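Local coordinates for nucleoporin nup120 (PDB 4GQ2), which serves as a structural component of the nuclear pore complex, where such nucleoporins can also dock transiently associated transport factors, at residues V843-K846 / A847-L851; D915-E918 / F919-A923; S109-K113 / D114-F118; M241-S245 / T246-L250. All coordinates share one frame; numbering follows the deposited sequence.

Interaction 1 of 4, residues V843-K846 / A847-L851; sequences VYLK and ALIYL
L848 lies across one face of the Y844 ring, one turn further along the same helix. Its CG sits 4.3 Å from the centroid of the Y844 ring, 22° off the ring normal, which makes a CH-pi contact displaced toward the rim. The branches of L848 fork over that rim: CD1 comes to 3.6 Å from Y844 CE2, while CD2 faces CZ and the hydroxyl oxygen. With CG anti to the backbone N (chi1 172°) the ring is carried to the side where L848 follows, and chi2 turns its face to the leucine.

L845 and I849 repeat the four-residue spacing without a ring, and their chains run at a slant to each other, with L845 CG 3.9 Å from I849 CD1. K846 and Y850 behave differently. They lie alongside and point the same way, and their polar ends meet through one water: K846 NZ donates to it over 2.8 Å, and Y850 OH lies 2.6 Å from it, with the water in the plane of the tyrosine ring at its edge. The bend at chi3 of K846 turns its ammonium toward this water. Beneath these pairs runs the i to i+4 ladder of an alpha helix, straightest from Y850 N to K846 O (3.0 Å, 175°).

All of this belongs to helix 840-852 in the HEAT-repeat region. L845, L848 and I849 face helix 812-822 through V817 and F821, A847 packs on C862 and F863 of helix 856-864, and Y850 touches A859 and M830 and also packs on an acidic side chain of another protein's chain.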
loop_
_atom_site.group_PDB
_atom_site.type_symbol
_atom_site.label_atom_id
_atom_site.label_comp_id
_atom_site.label_asym_id
_atom_site.label_seq_id
_atom_site.Cartn_x
_atom_site.Cartn_y
_atom_site.Cartn_z
ATOM N N VAL A 843 18.459 9.749 12.380
ATOM C CA VAL A 843 18.442 9.142 13.701
ATOM C C VAL A 843 17.555 9.948 14.662
ATOM O O VAL A 843 16.761 9.377 15.419
ATOM C CB VAL A 843 19.878 8.939 14.244
ATOM C CG1 VAL A 843 19.855 8.224 15.595
ATOM C CG2 VAL A 843 20.709 8.126 13.250
ATOM N N TYR A 844 17.662 11.274 14.591
ATOM C CA TYR A 844 16.819 12.167 15.371
ATOM C C TYR A 844 15.354 11.919 15.028
ATOM O O TYR A 844 14.485 11.882 15.911
ATOM C CB TYR A 844 17.205 13.631 15.105
ATOM C CG TYR A 844 16.269 14.642 15.729
ATOM C CD1 TYR A 844 16.301 14.896 17.098
ATOM C CD2 TYR A 844 15.345 15.345 14.953
ATOM C CE1 TYR A 844 15.446 15.822 17.679
ATOM C CE2 TYR A 844 14.480 16.270 15.530
ATOM C CZ TYR A 844 14.541 16.501 16.895
ATOM O OH TYR A 844 13.686 17.400 17.486
ATOM N N LEU A 845 15.079 11.729 13.744
ATOM C CA LEU A 845 13.711 11.459 13.304
ATOM C C LEU A 845 13.235 10.068 13.752
ATOM O O LEU A 845 12.075 9.911 14.128
ATOM C CB LEU A 845 13.569 11.658 11.791
ATOM C CG LEU A 845 12.213 11.420 11.119
ATOM C CD1 LEU A 845 11.153 12.439 11.535
ATOM C CD2 LEU A 845 12.427 11.429 9.612
ATOM N N LYS A 846 14.124 9.071 13.726
ATOM C CA LYS A 846 13.819 7.759 14.319
ATOM C C LYS A 846 13.347 7.946 15.762
ATOM O O LYS A 846 12.356 7.355 16.180
ATOM C CB LYS A 846 15.040 6.839 14.299
ATOM C CG LYS A 846 15.477 6.392 12.914
ATOM C CD LYS A 846 16.576 5.338 12.970
ATOM C CE LYS A 846 16.074 4.028 13.556
ATOM N NZ LYS A 846 17.025 2.907 13.307
ATOM N N ALA A 847 14.045 8.802 16.502
ATOM C CA ALA A 847 13.711 9.079 17.890
ATOM C C ALA A 847 12.323 9.707 18.058
ATOM O O ALA A 847 11.538 9.282 18.910
ATOM C CB ALA A 847 14.784 9.953 18.520
ATOM N N LEU A 848 12.019 10.712 17.243
ATOM C CA LEU A 848 10.700 11.332 17.273
ATOM C C LEU A 848 9.577 10.348 16.949
ATOM O O LEU A 848 8.516 10.399 17.562
ATOM C CB LEU A 848 10.630 12.501 16.302
ATOM C CG LEU A 848 11.528 13.718 16.501
ATOM C CD1 LEU A 848 11.283 14.629 15.323
ATOM C CD2 LEU A 848 11.235 14.436 17.811
ATOM N N ILE A 849 9.809 9.471 15.971
ATOM C CA ILE A 849 8.816 8.481 15.565
ATOM C C ILE A 849 8.565 7.512 16.730
ATOM O O ILE A 849 7.418 7.285 17.121
ATOM C CB ILE A 849 9.256 7.704 14.298
ATOM C CG1 ILE A 849 9.298 8.631 13.080
ATOM C CG2 ILE A 849 8.323 6.523 14.031
ATOM C CD1 ILE A 849 10.231 8.145 11.981
ATOM N N TYR A 850 9.636 6.965 17.300
ATOM C CA TYR A 850 9.492 6.091 18.464
ATOM C C TYR A 850 8.783 6.823 19.588
ATOM O O TYR A 850 7.943 6.235 20.267
ATOM C CB TYR A 850 10.837 5.603 18.983
ATOM C CG TYR A 850 11.519 4.551 18.144
ATOM C CD1 TYR A 850 10.844 3.398 17.727
ATOM C CD2 TYR A 850 12.861 4.685 17.819
ATOM C CE1 TYR A 850 11.493 2.425 16.976
ATOM C CE2 TYR A 850 13.514 3.732 17.079
ATOM C CZ TYR A 850 12.834 2.611 16.655
ATOM O OH TYR A 850 13.527 1.694 15.908
ATOM N N LEU A 851 9.121 8.099 19.782
ATOM C CA LEU A 851 8.522 8.880 20.857
ATOM C C LEU A 851 7.016 8.907 20.665
ATOM O O LEU A 851 6.260 8.616 21.596
ATOM C CB LEU A 851 9.074 10.304 20.891
ATOM C CG LEU A 851 9.635 10.848 22.208
ATOM C CD1 LEU A 851 9.577 12.367 22.212
ATOM C CD2 LEU A 851 8.935 10.278 23.430
HETATM O O HOH W 1 15.979 1.117 15.134
#

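Interaction 2 of 4, residues D915-E918 / F919-A923; sequences DALE and FSLLA
L917 and L921 pack side by side one turn apart on helix 913-925, an alpha helix near the C-terminal end of the HEAT-repeat region. This is intrahelical packing: an i to i+4 leucine pair along one flank, with the backbone ladder beneath it. The two leucines point the same way, and CD2 of L917 meets CD1 of L921 at 3.6 Å. A chi1 of -154° swings L917 CG away from its own N and along the helix toward L921.

The other flanks belong to other partners. A916 faces L907 of helix 895-909. S920 turns its hydroxyl to T942 of helix 932-949, with which it shares a hydrogen bond, so this buried polar group has a mate on the next helix. F919 is inserted against L907 and against F863 and K864 of helix 856-864. Both acidic side chains meet a second protein: D915 OD1, though D915 is buried, makes a salt bridge with a basic side chain of that other chain, and E918 has a long, weak ion pair there, consistent with a charged patch of this helix facing the partner.

The ladder itself is uneven. F919 N bonds to D915 O at 2.9 Å, and L921 N bonds to L917 O at 3.0 Å, approaching almost head-on to the carbonyl. Between those two rungs the bond from S920 N to A916 O is stretched to 3.3 Å and bent to 140°; its donor rides 42° above the carbonyl plane, and A916 O also accepts a hydrogen bond from S904 OG.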
loop_
_atom_site.group_PDB
_atom_site.type_symbol
_atom_site.label_atom_id
_atom_site.label_comp_id
_atom_site.label_asym_id
_atom_site.label_seq_id
_atom_site.Cartn_x
_atom_site.Cartn_y
_atom_site.Cartn_z
ATOM N N ASP A 915 13.721 11.015 32.022
ATOM C CA ASP A 915 14.640 11.293 30.923
ATOM C C ASP A 915 14.748 12.797 30.668
ATOM O O ASP A 915 15.836 13.309 30.369
ATOM C CB ASP A 915 14.182 10.579 29.650
ATOM C CG ASP A 915 13.998 9.091 29.847
ATOM O OD1 ASP A 915 15.008 8.361 29.954
ATOM O OD2 ASP A 915 12.835 8.647 29.883
ATOM N N ALA A 916 13.618 13.496 30.778
ATOM C CA ALA A 916 13.593 14.959 30.678
ATOM C C ALA A 916 14.504 15.600 31.725
ATOM O O ALA A 916 15.115 16.636 31.467
ATOM C CB ALA A 916 12.174 15.486 30.820
ATOM N N LEU A 917 14.587 14.969 32.899
ATOM C CA LEU A 917 15.430 15.432 33.996
ATOM C C LEU A 917 16.890 15.171 33.649
ATOM O O LEU A 917 17.724 16.075 33.729
ATOM C CB LEU A 917 15.057 14.697 35.294
ATOM C CG LEU A 917 15.276 15.276 36.703
ATOM C CD1 LEU A 917 14.679 14.333 37.739
ATOM C CD2 LEU A 917 16.729 15.548 37.048
ATOM N N GLU A 918 17.187 13.932 33.260
ATOM C CA GLU A 918 18.555 13.519 32.946
ATOM C C GLU A 918 19.156 14.341 31.806
ATOM O O GLU A 918 20.326 14.725 31.868
ATOM C CB GLU A 918 18.623 12.015 32.664
ATOM C CG GLU A 918 18.366 11.167 33.910
ATOM C CD GLU A 918 18.593 9.674 33.708
ATOM O OE1 GLU A 918 18.829 9.245 32.557
ATOM O OE2 GLU A 918 18.532 8.923 34.711
ATOM N N PHE A 919 18.351 14.635 30.784
ATOM C CA PHE A 919 18.818 15.447 29.656
ATOM C C PHE A 919 19.061 16.894 30.064
ATOM O O PHE A 919 19.934 17.562 29.505
ATOM C CB PHE A 919 17.844 15.386 28.468
ATOM C CG PHE A 919 18.022 14.173 27.598
ATOM C CD1 PHE A 919 19.250 13.899 27.009
ATOM C CD2 PHE A 919 16.962 13.308 27.362
ATOM C CE1 PHE A 919 19.421 12.781 26.209
ATOM C CE2 PHE A 919 17.123 12.188 26.562
ATOM C CZ PHE A 919 18.354 11.923 25.984
ATOM N N SER A 920 18.277 17.372 31.031
ATOM C CA SER A 920 18.440 18.720 31.567
ATOM C C SER A 920 19.763 18.828 32.327
ATOM O O SER A 920 20.498 19.812 32.169
ATOM C CB SER A 920 17.264 19.093 32.468
ATOM O OG SER A 920 17.262 20.481 32.738
ATOM N N LEU A 921 20.066 17.792 33.115
ATOM C CA LEU A 921 21.332 17.691 33.850
ATOM C C LEU A 921 22.492 17.562 32.878
ATOM O O LEU A 921 23.581 18.092 33.115
ATOM C CB LEU A 921 21.325 16.495 34.821
ATOM C CG LEU A 921 20.378 16.534 36.030
ATOM C CD1 LEU A 921 20.236 15.153 36.656
ATOM C CD2 LEU A 921 20.818 17.551 37.079
ATOM N N LEU A 922 22.246 16.850 31.782
ATOM C CA LEU A 922 23.239 16.707 30.735
ATOM C C LEU A 922 23.493 18.040 30.041
ATOM O O LEU A 922 24.645 18.373 29.765
ATOM C CB LEU A 922 22.845 15.608 29.738
ATOM C CG LEU A 922 23.464 14.230 30.025
ATOM C CD1 LEU A 922 22.736 13.115 29.284
ATOM C CD2 LEU A 922 24.954 14.217 29.691
ATOM N N ALA A 923 22.432 18.806 29.787
ATOM C CA ALA A 923 22.569 20.144 29.184
ATOM C C ALA A 923 23.457 21.035 30.042
ATOM O O ALA A 923 24.314 21.755 29.524
ATOM C CB ALA A 923 21.209 20.793 28.974
#

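Interaction 3 of 4, residues S109-K113 / D114-F118; sequences SNVMK and DGVAF
K113 folds back on D114, the residue after it, at the corner of a type II beta turn running from M112 to G115. From CB, which stands 3.4 Å from D114 N, the lysine proceeds to CG, 3.1 Å from D114 OD2 and the tightest point of the approach. CD then runs past, and the bends at chi2 (94°) and chi4 (74°) bring NZ round to 3.6 Å from D114 OD1, a long salt bridge. The turn is closed by a weak bond from G115 N to M112 O (2.7 Å, 122°). Flanking the turn, V111 CG1 meets V116 CG2 at 3.6 Å, the two valines crossing at about a right angle.

With an alanine in place of D114 the carboxylate is gone, and K113 NZ would probably lose this mate and lean more on its long, weak ion pair to D59. In the propeller domain D59 also accepts a bond from D114 N, and I132 of strand 126-133 bonds to the backbones of M112 and G115, one on each arm of the corner. The long ion pairs suggest that charge steers the lysine only loosely, and that the turn probably owes more to the backbone bonds to I132 and the valine contact.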
loop_
_atom_site.group_PDB
_atom_site.type_symbol
_atom_site.label_atom_id
_atom_site.label_comp_id
_atom_site.label_asym_id
_atom_site.label_seq_id
_atom_site.Cartn_x
_atom_site.Cartn_y
_atom_site.Cartn_z
ATOM N N SER A 109 -36.468 5.940 -14.201
ATOM C CA SER A 109 -36.243 5.049 -15.335
ATOM C C SER A 109 -34.793 5.165 -15.806
ATOM O O SER A 109 -34.170 6.214 -15.630
ATOM C CB SER A 109 -37.198 5.414 -16.469
ATOM O OG SER A 109 -36.737 4.922 -17.710
ATOM N N ASN A 110 -34.269 4.095 -16.409
ATOM C CA ASN A 110 -32.890 4.057 -16.896
ATOM C C ASN A 110 -32.577 5.141 -17.922
ATOM O O ASN A 110 -33.308 5.302 -18.896
ATOM C CB ASN A 110 -32.559 2.678 -17.495
ATOM C CG ASN A 110 -32.128 1.660 -16.444
ATOM O OD1 ASN A 110 -31.496 2.003 -15.447
ATOM N ND2 ASN A 110 -32.460 0.396 -16.674
ATOM N N VAL A 111 -31.492 5.884 -17.702
ATOM C CA VAL A 111 -30.987 6.799 -18.719
ATOM C C VAL A 111 -30.669 5.972 -19.963
ATOM O O VAL A 111 -30.091 4.893 -19.862
ATOM C CB VAL A 111 -29.730 7.560 -18.249
ATOM C CG1 VAL A 111 -29.263 8.534 -19.318
ATOM C CG2 VAL A 111 -30.004 8.306 -16.949
ATOM N N MET A 112 -31.075 6.460 -21.129
ATOM C CA MET A 112 -30.819 5.735 -22.365
ATOM C C MET A 112 -29.375 5.908 -22.811
ATOM O O MET A 112 -28.735 6.923 -22.520
ATOM C CB MET A 112 -31.784 6.164 -23.484
ATOM C CG MET A 112 -31.501 7.527 -24.094
ATOM S SD MET A 112 -32.385 7.775 -25.647
ATOM C CE MET A 112 -31.504 9.177 -26.344
ATOM N N LYS A 113 -28.876 4.896 -23.512
ATOM C CA LYS A 113 -27.581 4.939 -24.157
ATOM C C LYS A 113 -27.541 6.162 -25.077
ATOM O O LYS A 113 -28.528 6.474 -25.759
ATOM C CB LYS A 113 -27.373 3.633 -24.935
ATOM C CG LYS A 113 -26.163 3.593 -25.850
ATOM C CD LYS A 113 -24.945 2.978 -25.181
ATOM C CE LYS A 113 -23.847 2.679 -26.197
ATOM N NZ LYS A 113 -23.146 3.914 -26.653
ATOM N N ASP A 114 -26.418 6.876 -25.064
ATOM C CA ASP A 114 -26.282 8.140 -25.797
ATOM C C ASP A 114 -27.269 9.183 -25.281
ATOM O O ASP A 114 -27.559 10.165 -25.967
ATOM C CB ASP A 114 -26.472 7.927 -27.305
ATOM C CG ASP A 114 -25.590 6.830 -27.847
ATOM O OD1 ASP A 114 -24.377 7.060 -27.988
ATOM O OD2 ASP A 114 -26.106 5.735 -28.131
ATOM N N GLY A 115 -27.773 8.958 -24.066
ATOM C CA GLY A 115 -28.779 9.822 -23.463
ATOM C C GLY A 115 -28.266 10.833 -22.455
ATOM O O GLY A 115 -29.045 11.349 -21.658
ATOM N N VAL A 116 -26.966 11.128 -22.495
ATOM C CA VAL A 116 -26.368 12.118 -21.599
ATOM C C VAL A 116 -25.573 13.127 -22.427
ATOM O O VAL A 116 -24.714 12.752 -23.217
ATOM C CB VAL A 116 -25.444 11.461 -20.539
ATOM C CG1 VAL A 116 -24.881 12.509 -19.590
ATOM C CG2 VAL A 116 -26.180 10.387 -19.744
ATOM N N ALA A 117 -25.868 14.407 -22.240
ATOM C CA ALA A 117 -25.206 15.465 -22.981
ATOM C C ALA A 117 -24.895 16.622 -22.045
ATOM O O ALA A 117 -25.685 16.944 -21.157
ATOM C CB ALA A 117 -26.081 15.928 -24.138
ATOM N N PHE A 118 -23.745 17.244 -22.257
ATOM C CA PHE A 118 -23.257 18.299 -21.383
ATOM C C PHE A 118 -23.170 19.641 -22.099
ATOM O O PHE A 118 -22.956 19.700 -23.315
ATOM C CB PHE A 118 -21.868 17.933 -20.866
ATOM C CG PHE A 118 -21.869 16.962 -19.720
ATOM C CD1 PHE A 118 -22.185 15.623 -19.917
ATOM C CD2 PHE A 118 -21.514 17.384 -18.441
ATOM C CE1 PHE A 118 -22.172 14.731 -18.855
ATOM C CE2 PHE A 118 -21.494 16.493 -17.375
ATOM C CZ PHE A 118 -21.827 15.166 -17.585
#

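Interaction 4 of 4, residues M241-S245 / T246-L250; sequences MIFLS and TYNVL
F243 and L250 face each other as a non-hydrogen-bonded antiparallel pair in the beta hairpin of strands 238-244 and 249-254, part of a four-stranded antiparallel sheet in the beta-propeller domain, the meander expected of a propeller blade. F243 CB rests 4.1 Å from L250 CD1, while the other branch, CD2, lies 4.2 Å from M241 SD, so the leucine bridges two residues of the partner strand that sit on the same face. M241 takes the tight rotamer in which CG lies between the backbone N and the carbonyl carbon (chi1 57°), and from there its extended chain carries the sulfur to the leucine. A glycine in place of L250 would probably leave a gap between M241 and F243, with the sulfur and F243 CB losing their common partner.

Further toward the turn, F243 CD1 comes to 3.5 Å from V249 O, and CE1 meets N248 OD1 at the ring edge over 4.2 Å, with ring and amide planes 81° apart. On the other face L244 CD1 lies 4.1 Å from V249 CG1, and the backbone bond from L244 N to V249 O is nearly straight (3.0 Å, 171°). The chain gets round the end through a cis peptide before T246.

L250 and F243 also touch I179, and L264 lies against F243 and N248. On the opposite face L244 packs on S290 and on L315 of strand 309-317, which Y247 also touches, while S245 O is bonded by N295 of the loop after strand 288-290.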
loop_
_atom_site.group_PDB
_atom_site.type_symbol
_atom_site.label_atom_id
_atom_site.label_comp_id
_atom_site.label_asym_id
_atom_site.label_seq_id
_atom_site.Cartn_x
_atom_site.Cartn_y
_atom_site.Cartn_z
ATOM N N MET A 241 -24.457 12.294 -35.377
ATOM C CA MET A 241 -24.449 13.757 -35.496
ATOM C C MET A 241 -23.550 14.453 -34.475
ATOM O O MET A 241 -23.446 14.015 -33.326
ATOM C CB MET A 241 -25.871 14.340 -35.450
ATOM C CG MET A 241 -26.691 13.992 -34.216
ATOM S SD MET A 241 -28.157 15.037 -34.081
ATOM C CE MET A 241 -28.964 14.333 -32.648
ATOM N N ILE A 242 -22.907 15.533 -34.917
ATOM C CA ILE A 242 -22.021 16.335 -34.069
ATOM C C ILE A 242 -22.242 17.838 -34.251
ATOM O O ILE A 242 -22.504 18.317 -35.354
ATOM C CB ILE A 242 -20.521 16.004 -34.284
ATOM C CG1 ILE A 242 -20.167 15.994 -35.776
ATOM C CG2 ILE A 242 -20.160 14.677 -33.627
ATOM C CD1 ILE A 242 -18.685 16.129 -36.064
ATOM N N PHE A 243 -22.133 18.566 -33.147
ATOM C CA PHE A 243 -22.288 20.009 -33.128
ATOM C C PHE A 243 -20.921 20.684 -33.193
ATOM O O PHE A 243 -19.992 20.274 -32.503
ATOM C CB PHE A 243 -23.036 20.425 -31.855
ATOM C CG PHE A 243 -22.959 21.897 -31.547
ATOM C CD1 PHE A 243 -23.553 22.837 -32.388
ATOM C CD2 PHE A 243 -22.306 22.343 -30.399
ATOM C CE1 PHE A 243 -23.494 24.193 -32.089
ATOM C CE2 PHE A 243 -22.240 23.698 -30.098
ATOM C CZ PHE A 243 -22.836 24.625 -30.943
ATOM N N LEU A 244 -20.811 21.715 -34.031
ATOM C CA LEU A 244 -19.565 22.462 -34.196
ATOM C C LEU A 244 -19.765 23.935 -33.856
ATOM O O LEU A 244 -20.891 24.420 -33.814
ATOM C CB LEU A 244 -19.039 22.336 -35.628
ATOM C CG LEU A 244 -19.015 20.976 -36.333
ATOM C CD1 LEU A 244 -18.545 21.153 -37.767
ATOM C CD2 LEU A 244 -18.136 19.966 -35.610
ATOM N N SER A 245 -18.660 24.633 -33.601
ATOM C CA SER A 245 -18.647 26.088 -33.393
ATOM C C SER A 245 -17.221 26.634 -33.622
ATOM O O SER A 245 -16.262 25.873 -33.541
ATOM C CB SER A 245 -19.216 26.470 -32.014
ATOM O OG SER A 245 -19.232 25.368 -31.120
ATOM N N THR A 246 -17.054 27.928 -33.911
ATOM C CA THR A 246 -18.125 28.927 -33.897
ATOM C C THR A 246 -18.855 29.020 -35.244
ATOM O O THR A 246 -19.211 30.111 -35.705
ATOM C CB THR A 246 -17.614 30.319 -33.435
ATOM O OG1 THR A 246 -16.468 30.165 -32.587
ATOM C CG2 THR A 246 -18.705 31.082 -32.672
ATOM N N TYR A 247 -19.051 27.863 -35.872
ATOM C CA TYR A 247 -20.061 27.718 -36.907
ATOM C C TYR A 247 -21.296 27.202 -36.196
ATOM O O TYR A 247 -21.260 26.120 -35.613
ATOM C CB TYR A 247 -19.638 26.705 -37.975
ATOM C CG TYR A 247 -18.190 26.755 -38.398
ATOM C CD1 TYR A 247 -17.552 27.967 -38.665
ATOM C CD2 TYR A 247 -17.465 25.582 -38.566
ATOM C CE1 TYR A 247 -16.226 28.007 -39.061
ATOM C CE2 TYR A 247 -16.142 25.611 -38.971
ATOM C CZ TYR A 247 -15.526 26.823 -39.213
ATOM O OH TYR A 247 -14.210 26.850 -39.613
ATOM N N ASN A 248 -22.384 27.964 -36.222
ATOM C CA ASN A 248 -23.642 27.489 -35.651
ATOM C C ASN A 248 -24.183 26.344 -36.522
ATOM O O ASN A 248 -25.199 26.478 -37.207
ATOM C CB ASN A 248 -24.645 28.641 -35.518
ATOM C CG ASN A 248 -25.685 28.395 -34.436
ATOM O OD1 ASN A 248 -25.551 27.485 -33.613
ATOM N ND2 ASN A 248 -26.732 29.215 -34.431
ATOM N N VAL A 249 -23.481 25.215 -36.474
ATOM C CA VAL A 249 -23.611 24.154 -37.470
ATOM C C VAL A 249 -23.717 22.759 -36.853
ATOM O O VAL A 249 -23.045 22.445 -35.868
ATOM C CB VAL A 249 -22.419 24.209 -38.459
ATOM C CG1 VAL A 249 -22.084 22.838 -39.029
ATOM C CG2 VAL A 249 -22.695 25.220 -39.563
ATOM N N LEU A 250 -24.572 21.936 -37.452
ATOM C CA LEU A 250 -24.722 20.536 -37.087
ATOM C C LEU A 250 -24.261 19.688 -38.267
ATOM O O LEU A 250 -24.643 19.952 -39.405
ATOM C CB LEU A 250 -26.187 20.242 -36.763
ATOM C CG LEU A 250 -26.533 19.168 -35.729
ATOM C CD1 LEU A 250 -26.162 19.627 -34.325
ATOM C CD2 LEU A 250 -28.013 18.825 -35.800
#

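Overall arrangement
From the N terminus the chain first meets interaction 3, where 109-118 turns a corner between strands, then interaction 4, where 241-250 closes a hairpin. Their centres lie about 21 Å apart, both in the beta-propeller domain. The chain then travels to the HEAT-repeat region on the other side of its centre, where interactions 1 and 2 each stay within one helix and close no loop. These centres are about 18 Å apart, and F863 of helix 856-864 touches both helices. Interactions 2 and 4 are the furthest apart, about 78 Å between centres. All four follow in series, none nesting or crossing: one corner, one hairpin and two single-helix contacts.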